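PDB 2JEN: endo-beta-1,4-glucanase from Bacillus licheniformis, which hydrolyses beta-1,4-glucan linkages of plant cell-wall polysaccharides, including xyloglucan, as a family 12 glycoside hydrolase. Local coordinates for residues 91-96 / 237-242; 131-136 / 243-248. The protein carries 1 engineered substitution. All coordinates share one frame; numbering follows the deposited sequence.

In the fold
Starting from the N terminus, strand 91-95 comes first and strand 131-141 second. Their partners follow one another near the C terminus. Interaction 1 closes a long loop when residues 237-242 return to 91-96. Interaction 2 closes another when 243-248 reach 131-136. The two loops cross, because their segments alternate along the chain. Strand 234-244 takes part in both contacts and lies between strands 91-95 and 131-141 in one sheet. The two contacts meet where Gly-241 O lies 2.8 Å from Ala-135 N, a probable hydrogen bond. Interaction 1 is near the centre of the chain. Interaction 2 is at the bound glycan, where the chain turns into strand 247-260 of the other sheet.

Interaction 1 (91-96 / 237-242); sequences SIVSGW and SVEFGT
Val-93 and Glu-239 face each other as a non-hydrogen-bonded pair in one sheet of the family 12 beta-jelly roll, a sandwich of two sheets. Strands 91-95 and 237-241 run antiparallel, at 170°. Ile-92 pairs with Phe-240, and Ser-94 with Val-238, each through two backbone hydrogen bonds. The side chains of these four residues lie on the face turned to the other sheet. There Ile-92 meets Ile-253 and Trp-256, and Phe-240 meets Val-122.

The other face carries Ser-91, Val-93 and Glu-239. The Glu-239 side chain comes within about 5 Å of a bound glucose, which puts this face on the glycan side. Glu-239 CG stands beside its backbone N, anti to the carbonyl carbon (chi1 -46°), and the chain beyond is extended. The side chain runs beside that of Val-93, pointing the same way. Val-93 CG2 touches Glu-239 CD at 3.9 Å. The carboxylate is held at both oxygens, which should limit its rotation. Glu-239 OE2 is hydrogen-bonded to His-97 ND1. Gly-241 lies opposite Ser-91, with their CA atoms 3.8 Å apart. A CB on Gly-241 would clash with Ser-91 CB. Ser-91 OG is hydrogen-bonded to Tyr-89 O. It also accepts from a water at 2.8 Å, and the same water donates to Glu-239 OE1, also at 2.8 Å.

Interaction 2 (131-136 / 243-248); sequences TYNAAY and EVFGGT. With GLC (alpha-D-glucopyranose), chain C; XYS (alpha-D-xylopyranose), chain B; GLC (alpha-D-glucopyranose), chain D.
Asn-133 CG stands between its backbone N and carbonyl carbon (chi1 64°), and Glu-243 CG lies beside its own backbone N (chi1 -65°). The two side chains meet at a slant, with amide and carboxylate planes only 23° apart. Asn-133 ND2 donates to Glu-243 OE1 at 2.9 Å. The oxygen lies in the amide plane and uses its anti lone pair. At the other end of the amide, Asn-133 OD1 accepts from Glu-243 N at 2.9 Å, with the N above the carbonyl plane. The backbone adds a bond from Asn-133 N to Glu-243 O. An alanine here would probably leave Glu-243 OE1 without its amide donor and Glu-243 N without this acceptor, and is likely to let the carboxylate turn more easily between the sugars.

The carboxylate points into the sugars. Glu-243 OE1 also accepts from O3 of the chain C glucose at 2.6 Å. Glu-243 OE2 accepts from O6 of the chain D glucose at 2.8 Å. It also lies close to O4 of the chain C glucose, whose proton is not settled.

In this jelly roll, strand 131-141 meets strand 234-244 at the glycan-binding cleft, and the pairing ends in a classic beta bulge. Phe-245 and Gly-246 both face Thr-131. Thr-131 O takes Gly-246 N on a lone pair at 3.2 Å, and Phe-245 N at 3.0 Å from a tilted position. Thr-131 N returns a bond to Gly-246 O. The chain turns a corner here, toward strand 247-260.

The Phe-245 ring lines the glycan pocket. Thr-131 CG2 touches Phe-245 CD1 at 3.7 Å. The xylose lies over one face toward the rim, with its C5 3.6 Å from Phe-245 CD2. O2 of the chain C glucose sits at the ring edge, in plane, by Phe-245 CZ.

Interaction 1 (91-96 / 237-242)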
ATOM      1  N   SER A  91      12.554  17.069   5.285  1.00  8.22           N
ATOM      2  CA  SER A  91      13.534  17.842   6.003  1.00  9.17           C
ATOM      3  C   SER A  91      13.372  17.698   7.491  1.00  9.08           C
ATOM      4  O   SER A  91      12.335  17.243   7.989  1.00 10.13           O
ATOM      5  CB  SER A  91      13.390  19.309   5.607  1.00 10.39           C
ATOM      6  OG  SER A  91      12.028  19.700   5.630  1.00 10.03           O
ATOM      7  N   ILE A  92      14.440  18.072   8.208  1.00  9.24           N
ATOM      8  CA  ILE A  92      14.375  18.353   9.636  1.00  9.90           C
ATOM      9  C   ILE A  92      14.279  19.853   9.823  1.00  9.34           C
ATOM     10  O   ILE A  92      15.051  20.589   9.223  1.00 10.41           O
ATOM     11  CB  ILE A  92      15.601  17.814  10.391  1.00  9.38           C
ATOM     12  CG1 ILE A  92      15.778  16.327  10.133  1.00 11.44           C
ATOM     13  CG2 ILE A  92      15.483  18.143  11.878  1.00 11.60           C
ATOM     14  CD1 ILE A  92      17.161  15.772  10.614  1.00 13.33           C
ATOM     15  N   VAL A  93      13.381  20.286  10.707  1.00  9.41           N
ATOM     16  CA  VAL A  93      13.148  21.707  11.029  1.00  9.95           C
ATOM     17  C   VAL A  93      13.608  21.936  12.440  1.00 10.58           C
ATOM     18  O   VAL A  93      13.150  21.264  13.363  1.00 11.31           O
ATOM     19  CB  VAL A  93      11.657  22.096  10.862  1.00  9.79           C
ATOM     20  CG1 VAL A  93      11.363  23.521  11.343  1.00 11.38           C
ATOM     21  CG2 VAL A  93      11.224  21.904   9.424  1.00 11.13           C
ATOM     22  N   SER A  94      14.395  22.991  12.652  1.00 10.96           N
ATOM     23  CA  SER A  94      14.547  23.675  13.936  1.00 11.28           C
ATOM     24  C   SER A  94      14.093  25.101  13.840  1.00 11.25           C
ATOM     25  O   SER A  94      14.530  25.800  12.941  1.00 12.21           O
ATOM     26  CB  SER A  94      16.019  23.623  14.350  1.00 12.56           C
ATOM     27  OG  SER A  94      16.119  24.063  15.697  1.00 14.03           O
ATOM     28  N   GLY A  95      13.229  25.535  14.738  1.00 11.32           N
ATOM     29  CA  GLY A  95      12.692  26.871  14.711  1.00 11.67           C
ATOM     30  C   GLY A  95      11.333  26.942  14.107  1.00 11.95           C
ATOM     31  O   GLY A  95      10.438  26.155  14.441  1.00 12.05           O
ATOM     32  N   TRP A  96      11.160  27.922  13.232  1.00 12.42           N
ATOM     33  CA  TRP A  96       9.882  28.235  12.613  1.00 11.77           C
ATOM     34  C   TRP A  96       9.719  27.550  11.238  1.00 11.37           C
ATOM     35  O   TRP A  96      10.681  27.371  10.505  1.00 12.64           O
ATOM     36  CB  TRP A  96       9.779  29.770  12.467  1.00 12.33           C
ATOM     37  CG  TRP A  96       8.679  30.315  11.630  1.00 12.37           C
ATOM     38  CD1 TRP A  96       7.487  30.782  12.059  1.00 12.90           C
ATOM     39  CD2 TRP A  96       8.714  30.545  10.209  1.00 12.00           C
ATOM     40  NE1 TRP A  96       6.745  31.242  11.013  1.00 13.51           N
ATOM     41  CE2 TRP A  96       7.471  31.107   9.854  1.00 12.86           C
ATOM     42  CE3 TRP A  96       9.648  30.280   9.203  1.00 12.55           C
ATOM     43  CZ2 TRP A  96       7.163  31.469   8.546  1.00 13.03           C
ATOM     44  CZ3 TRP A  96       9.336  30.582   7.903  1.00 12.56           C
ATOM     45  CH2 TRP A  96       8.106  31.176   7.579  1.00 12.17           C
ATOM     46  N   SER A 237      14.818  30.017  11.497  1.00 12.33           N
ATOM     47  CA  SER A 237      14.797  28.567  11.242  1.00 12.01           C
ATOM     48  C   SER A 237      16.118  28.130  10.682  1.00 11.65           C
ATOM     49  O   SER A 237      16.701  28.846   9.865  1.00 12.95           O
ATOM     50  CB  SER A 237      13.665  28.329  10.206  0.50 13.71           C
ATOM     51  OG  SER A 237      13.525  26.994   9.816  0.50 18.34           O
ATOM     52  N   VAL A 238      16.555  26.907  11.037  1.00 11.15           N
ATOM     53  CA  VAL A 238      17.557  26.159  10.299  1.00 10.38           C
ATOM     54  C   VAL A 238      16.943  24.805  10.018  1.00 10.71           C
ATOM     55  O   VAL A 238      16.531  24.094  10.945  1.00 11.44           O
ATOM     56  CB  VAL A 238      18.880  26.009  11.059  1.00 10.92           C
ATOM     57  CG1 VAL A 238      19.834  25.082  10.344  1.00 12.64           C
ATOM     58  CG2 VAL A 238      19.512  27.398  11.298  1.00 12.42           C
ATOM     59  N   GLU A 239      16.867  24.491   8.741  1.00 10.39           N
ATOM     60  CA  GLU A 239      16.294  23.240   8.259  1.00 10.38           C
ATOM     61  C   GLU A 239      17.338  22.506   7.444  1.00 10.30           C
ATOM     62  O   GLU A 239      18.221  23.147   6.851  1.00 10.81           O
ATOM     63  CB  GLU A 239      15.058  23.502   7.382  1.00 10.45           C
ATOM     64  CG  GLU A 239      14.109  24.507   7.964  1.00 10.68           C
ATOM     65  CD  GLU A 239      12.822  24.720   7.218  1.00 11.30           C
ATOM     66  OE1 GLU A 239      12.606  24.106   6.157  1.00 11.57           O
ATOM     67  OE2 GLU A 239      12.016  25.544   7.715  1.00 11.86           O
ATOM     68  N   PHE A 240      17.252  21.190   7.363  1.00 10.09           N
ATOM     69  CA  PHE A 240      18.124  20.411   6.490  1.00  9.76           C
ATOM     70  C   PHE A 240      17.274  19.362   5.815  1.00  9.42           C
ATOM     71  O   PHE A 240      16.532  18.633   6.483  1.00 10.17           O
ATOM     72  CB  PHE A 240      19.237  19.712   7.258  1.00 10.37           C
ATOM     73  CG  PHE A 240      20.122  18.862   6.384  1.00 11.02           C
ATOM     74  CD1 PHE A 240      19.901  17.516   6.267  1.00 12.54           C
ATOM     75  CD2 PHE A 240      21.145  19.433   5.641  1.00 10.94           C
ATOM     76  CE1 PHE A 240      20.689  16.746   5.421  1.00 13.28           C
ATOM     77  CE2 PHE A 240      21.912  18.686   4.796  1.00 13.35           C
ATOM     78  CZ  PHE A 240      21.703  17.331   4.698  1.00 13.55           C
ATOM     79  N   GLY A 241      17.376  19.271   4.492  1.00  9.27           N
ATOM     80  CA  GLY A 241      16.595  18.265   3.800  1.00  9.95           C
ATOM     81  C   GLY A 241      17.025  18.072   2.390  1.00  9.22           C
ATOM     82  O   GLY A 241      18.130  18.502   2.011  1.00 10.89           O
ATOM     83  N   THR A 242      16.214  17.347   1.627  1.00  8.57           N
ATOM     84  CA  THR A 242      16.506  17.074   0.228  1.00  9.07           C
ATOM     85  C   THR A 242      15.420  17.684  -0.624  1.00  9.17           C
ATOM     86  O   THR A 242      14.292  17.222  -0.597  1.00  9.93           O
ATOM     87  CB  THR A 242      16.625  15.575  -0.049  1.00  9.13           C
ATOM     88  OG1 THR A 242      15.398  14.940   0.332  1.00  9.73           O
ATOM     89  CG2 THR A 242      17.757  14.893   0.710  1.00  9.82           C
TER
HETATM   90  O   HOH W   1      10.659  22.122   5.582  1.00 10.30           O

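Interaction 2 (131-136 / 243-248)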
ATOM      1  N   THR A 131      17.048  13.639  -9.812  1.00 10.95           N
ATOM      2  CA  THR A 131      17.516  14.998  -9.651  1.00 10.82           C
ATOM      3  C   THR A 131      17.090  15.482  -8.278  1.00 11.27           C
ATOM      4  O   THR A 131      15.865  15.517  -7.990  1.00 10.82           O
ATOM      5  CB  THR A 131      16.929  15.901 -10.744  1.00 11.58           C
ATOM      6  OG1 THR A 131      17.369  15.403 -12.024  1.00 14.04           O
ATOM      7  CG2 THR A 131      17.416  17.356 -10.562  1.00 11.94           C
ATOM      8  N   TYR A 132      18.057  15.868  -7.455  1.00 10.27           N
ATOM      9  CA  TYR A 132      17.807  16.201  -6.051  1.00 10.42           C
ATOM     10  C   TYR A 132      19.010  16.940  -5.524  1.00 10.48           C
ATOM     11  O   TYR A 132      20.064  16.973  -6.152  1.00 11.21           O
ATOM     12  CB  TYR A 132      17.529  14.933  -5.228  1.00 10.89           C
ATOM     13  CG  TYR A 132      18.638  13.918  -5.267  1.00 10.08           C
ATOM     14  CD1 TYR A 132      19.709  13.990  -4.393  1.00  9.77           C
ATOM     15  CD2 TYR A 132      18.657  12.908  -6.228  1.00 10.72           C
ATOM     16  CE1 TYR A 132      20.747  13.080  -4.463  1.00 11.40           C
ATOM     17  CE2 TYR A 132      19.677  12.002  -6.298  1.00 10.83           C
ATOM     18  CZ  TYR A 132      20.721  12.089  -5.435  1.00 11.78           C
ATOM     19  OH  TYR A 132      21.758  11.172  -5.474  1.00 13.07           O
ATOM     20  N   ASN A 133      18.873  17.464  -4.320  1.00 10.26           N
ATOM     21  CA  ASN A 133      20.005  17.985  -3.542  1.00  9.75           C
ATOM     22  C   ASN A 133      19.893  17.547  -2.089  1.00 10.35           C
ATOM     23  O   ASN A 133      18.922  16.862  -1.705  1.00 10.58           O
ATOM     24  CB  ASN A 133      20.077  19.517  -3.685  1.00 10.54           C
ATOM     25  CG  ASN A 133      18.902  20.246  -3.131  1.00 10.39           C
ATOM     26  OD1 ASN A 133      18.333  19.823  -2.118  1.00 11.06           O
ATOM     27  ND2 ASN A 133      18.550  21.381  -3.749  1.00 11.14           N
ATOM     28  N   ALA A 134      20.922  17.863  -1.301  1.00 10.58           N
ATOM     29  CA  ALA A 134      20.842  17.826   0.141  1.00  9.99           C
ATOM     30  C   ALA A 134      21.288  19.205   0.591  1.00  9.96           C
ATOM     31  O   ALA A 134      22.410  19.634   0.239  1.00 10.91           O
ATOM     32  CB  ALA A 134      21.713  16.742   0.744  1.00 11.12           C
ATOM     33  N   ALA A 135      20.438  19.928   1.290  1.00  9.47           N
ATOM     34  CA  ALA A 135      20.655  21.339   1.531  1.00 10.16           C
ATOM     35  C   ALA A 135      20.080  21.816   2.849  1.00 10.42           C
ATOM     36  O   ALA A 135      18.944  21.445   3.207  1.00 10.63           O
ATOM     37  CB  ALA A 135      20.061  22.189   0.398  1.00 11.64           C
ATOM     38  N   TYR A 136      20.829  22.682   3.538  1.00 10.05           N
ATOM     39  CA  TYR A 136      20.272  23.502   4.574  1.00  9.84           C
ATOM     40  C   TYR A 136      19.405  24.578   3.961  1.00 10.66           C
ATOM     41  O   TYR A 136      19.739  25.108   2.891  1.00 10.79           O
ATOM     42  CB  TYR A 136      21.336  24.194   5.401  1.00 11.17           C
ATOM     43  CG  TYR A 136      22.038  23.294   6.381  1.00 10.48           C
ATOM     44  CD1 TYR A 136      21.502  23.049   7.637  1.00 10.62           C
ATOM     45  CD2 TYR A 136      23.241  22.641   6.052  1.00 11.33           C
ATOM     46  CE1 TYR A 136      22.125  22.208   8.522  1.00 12.15           C
ATOM     47  CE2 TYR A 136      23.865  21.786   6.939  1.00 11.56           C
ATOM     48  CZ  TYR A 136      23.316  21.578   8.200  1.00 10.79           C
ATOM     49  OH  TYR A 136      23.951  20.739   9.111  1.00 14.69           O
ATOM     50  N   GLU A 243      15.734  18.681  -1.448  1.00  9.49           N
ATOM     51  CA  GLU A 243      14.771  19.099  -2.474  1.00  9.54           C
ATOM     52  C   GLU A 243      14.803  18.051  -3.544  1.00  8.93           C
ATOM     53  O   GLU A 243      15.874  17.680  -4.036  1.00 10.46           O
ATOM     54  CB  GLU A 243      15.119  20.445  -3.097  1.00 10.00           C
ATOM     55  CG  GLU A 243      15.053  21.628  -2.140  1.00 10.08           C
ATOM     56  CD  GLU A 243      15.261  22.956  -2.822  1.00 11.54           C
ATOM     57  OE1 GLU A 243      16.339  23.188  -3.369  1.00 12.89           O
ATOM     58  OE2 GLU A 243      14.328  23.780  -2.817  1.00 14.18           O
ATOM     59  N   VAL A 244      13.631  17.513  -3.899  1.00  9.14           N
ATOM     60  CA  VAL A 244      13.540  16.493  -4.917  1.00  8.51           C
ATOM     61  C   VAL A 244      12.765  17.056  -6.099  1.00  9.20           C
ATOM     62  O   VAL A 244      11.660  17.591  -5.941  1.00  9.97           O
ATOM     63  CB  VAL A 244      12.854  15.211  -4.429  1.00  9.42           C
ATOM     64  CG1 VAL A 244      12.841  14.185  -5.597  1.00 10.93           C
ATOM     65  CG2 VAL A 244      13.559  14.657  -3.172  1.00 10.85           C
ATOM     66  N   PHE A 245      13.390  16.990  -7.284  1.00  9.49           N
ATOM     67  CA  PHE A 245      12.822  17.399  -8.531  1.00 10.05           C
ATOM     68  C   PHE A 245      12.196  16.197  -9.237  1.00  9.68           C
ATOM     69  O   PHE A 245      11.109  16.273  -9.819  1.00 10.30           O
ATOM     70  CB  PHE A 245      13.891  18.051  -9.392  1.00  9.97           C
ATOM     71  CG  PHE A 245      14.524  19.254  -8.772  1.00 10.69           C
ATOM     72  CD1 PHE A 245      15.564  19.108  -7.854  1.00 11.51           C
ATOM     73  CD2 PHE A 245      14.084  20.522  -9.076  1.00 11.82           C
ATOM     74  CE1 PHE A 245      16.152  20.229  -7.258  1.00 12.60           C
ATOM     75  CE2 PHE A 245      14.712  21.654  -8.500  1.00 13.50           C
ATOM     76  CZ  PHE A 245      15.738  21.491  -7.600  1.00 13.30           C
ATOM     77  N   GLY A 246      12.882  15.067  -9.175  1.00  9.59           N
ATOM     78  CA  GLY A 246      12.340  13.819  -9.697  1.00 10.22           C
ATOM     79  C   GLY A 246      13.196  12.653  -9.300  1.00  9.47           C
ATOM     80  O   GLY A 246      14.379  12.833  -8.980  1.00 10.54           O
ATOM     81  N   GLY A 247      12.631  11.459  -9.344  1.00  9.98           N
ATOM     82  CA  GLY A 247      13.356  10.243  -9.032  1.00 10.24           C
ATOM     83  C   GLY A 247      12.939   9.605  -7.721  1.00  9.17           C
ATOM     84  O   GLY A 247      12.033  10.093  -7.021  1.00 10.09           O
ATOM     85  N   THR A 248      13.633   8.523  -7.386  1.00  9.52           N
ATOM     86  CA  THR A 248      13.308   7.734  -6.231  1.00  9.90           C
ATOM     87  C   THR A 248      14.565   7.447  -5.443  1.00 10.30           C
ATOM     88  O   THR A 248      15.642   7.266  -6.008  1.00 11.41           O
ATOM     89  CB  THR A 248      12.740   6.351  -6.654  0.50 11.61           C
ATOM     90  OG1 THR A 248      11.793   6.488  -7.714  0.50 18.46           O
ATOM     91  CG2 THR A 248      12.101   5.652  -5.497  0.50 11.57           C
TER
HETATM   92  C1  GLC C   2      15.225  26.089  -7.945  1.00 16.65           C
HETATM   93  C2  GLC C   2      16.217  25.817  -6.839  1.00 14.05           C
HETATM   94  C3  GLC C   2      15.526  25.523  -5.529  1.00 15.37           C
HETATM   95  C4  GLC C   2      14.434  26.544  -5.206  1.00 16.78           C
HETATM   96  C5  GLC C   2      13.561  26.758  -6.454  1.00 17.30           C
HETATM   97  C6  GLC C   2      12.543  27.869  -6.210  1.00 20.87           C
HETATM   98  O2  GLC C   2      16.996  24.693  -7.189  1.00 15.17           O
HETATM   99  O3  GLC C   2      16.487  25.542  -4.505  1.00 15.22           O
HETATM  100  O4  GLC C   2      13.679  26.105  -4.076  1.00 17.82           O
HETATM  101  O5  GLC C   2      14.372  27.155  -7.535  1.00 17.36           O
HETATM  102  O6  GLC C   2      11.548  27.819  -7.234  1.00 22.66           O
HETATM  103  C1  XYS B   4      17.577  23.093 -12.054  1.00 18.15           C
HETATM  104  C2  XYS B   4      18.093  22.628 -13.392  1.00 18.84           C
HETATM  105  C3  XYS B   4      17.207  21.529 -13.936  1.00 20.63           C
HETATM  106  C4  XYS B   4      17.099  20.423 -12.901  1.00 18.01           C
HETATM  107  C5  XYS B   4      16.614  21.041 -11.603  1.00 16.06           C
HETATM  108  O2  XYS B   4      18.155  23.727 -14.310  1.00 24.14           O
HETATM  109  O3  XYS B   4      17.714  21.029 -15.166  1.00 23.51           O
HETATM  110  O4  XYS B   4      16.117  19.495 -13.338  1.00 22.13           O
HETATM  111  O5  XYS B   4      17.507  22.049 -11.132  1.00 16.30           O
HETATM  112  C1  GLC D   1      14.329  27.559  -1.432  0.50 21.68           C
HETATM  113  C2  GLC D   1      13.028  28.314  -1.693  0.50 21.90           C
HETATM  114  C3  GLC D   1      12.102  28.090  -0.526  0.50 20.63           C
HETATM  115  C4  GLC D   1      11.799  26.598  -0.428  0.50 19.70           C
HETATM  116  C5  GLC D   1      13.159  25.919  -0.217  0.50 19.02           C
HETATM  117  C6  GLC D   1      13.077  24.419   0.091  0.50 17.83           C
HETATM  118  O1  GLC D   1      15.287  27.757  -2.433  0.50 25.97           O
HETATM  119  O2  GLC D   1      13.146  29.715  -1.802  0.50 21.91           O
HETATM  120  O3  GLC D   1      10.996  28.965  -0.757  0.50 21.86           O
HETATM  121  O4  GLC D   1      10.990  26.327   0.695  0.50 17.91           O
HETATM  122  O5  GLC D   1      13.981  26.180  -1.345  0.50 21.15           O
HETATM  123  O6  GLC D   1      12.355  23.718  -0.899  0.50 14.49           O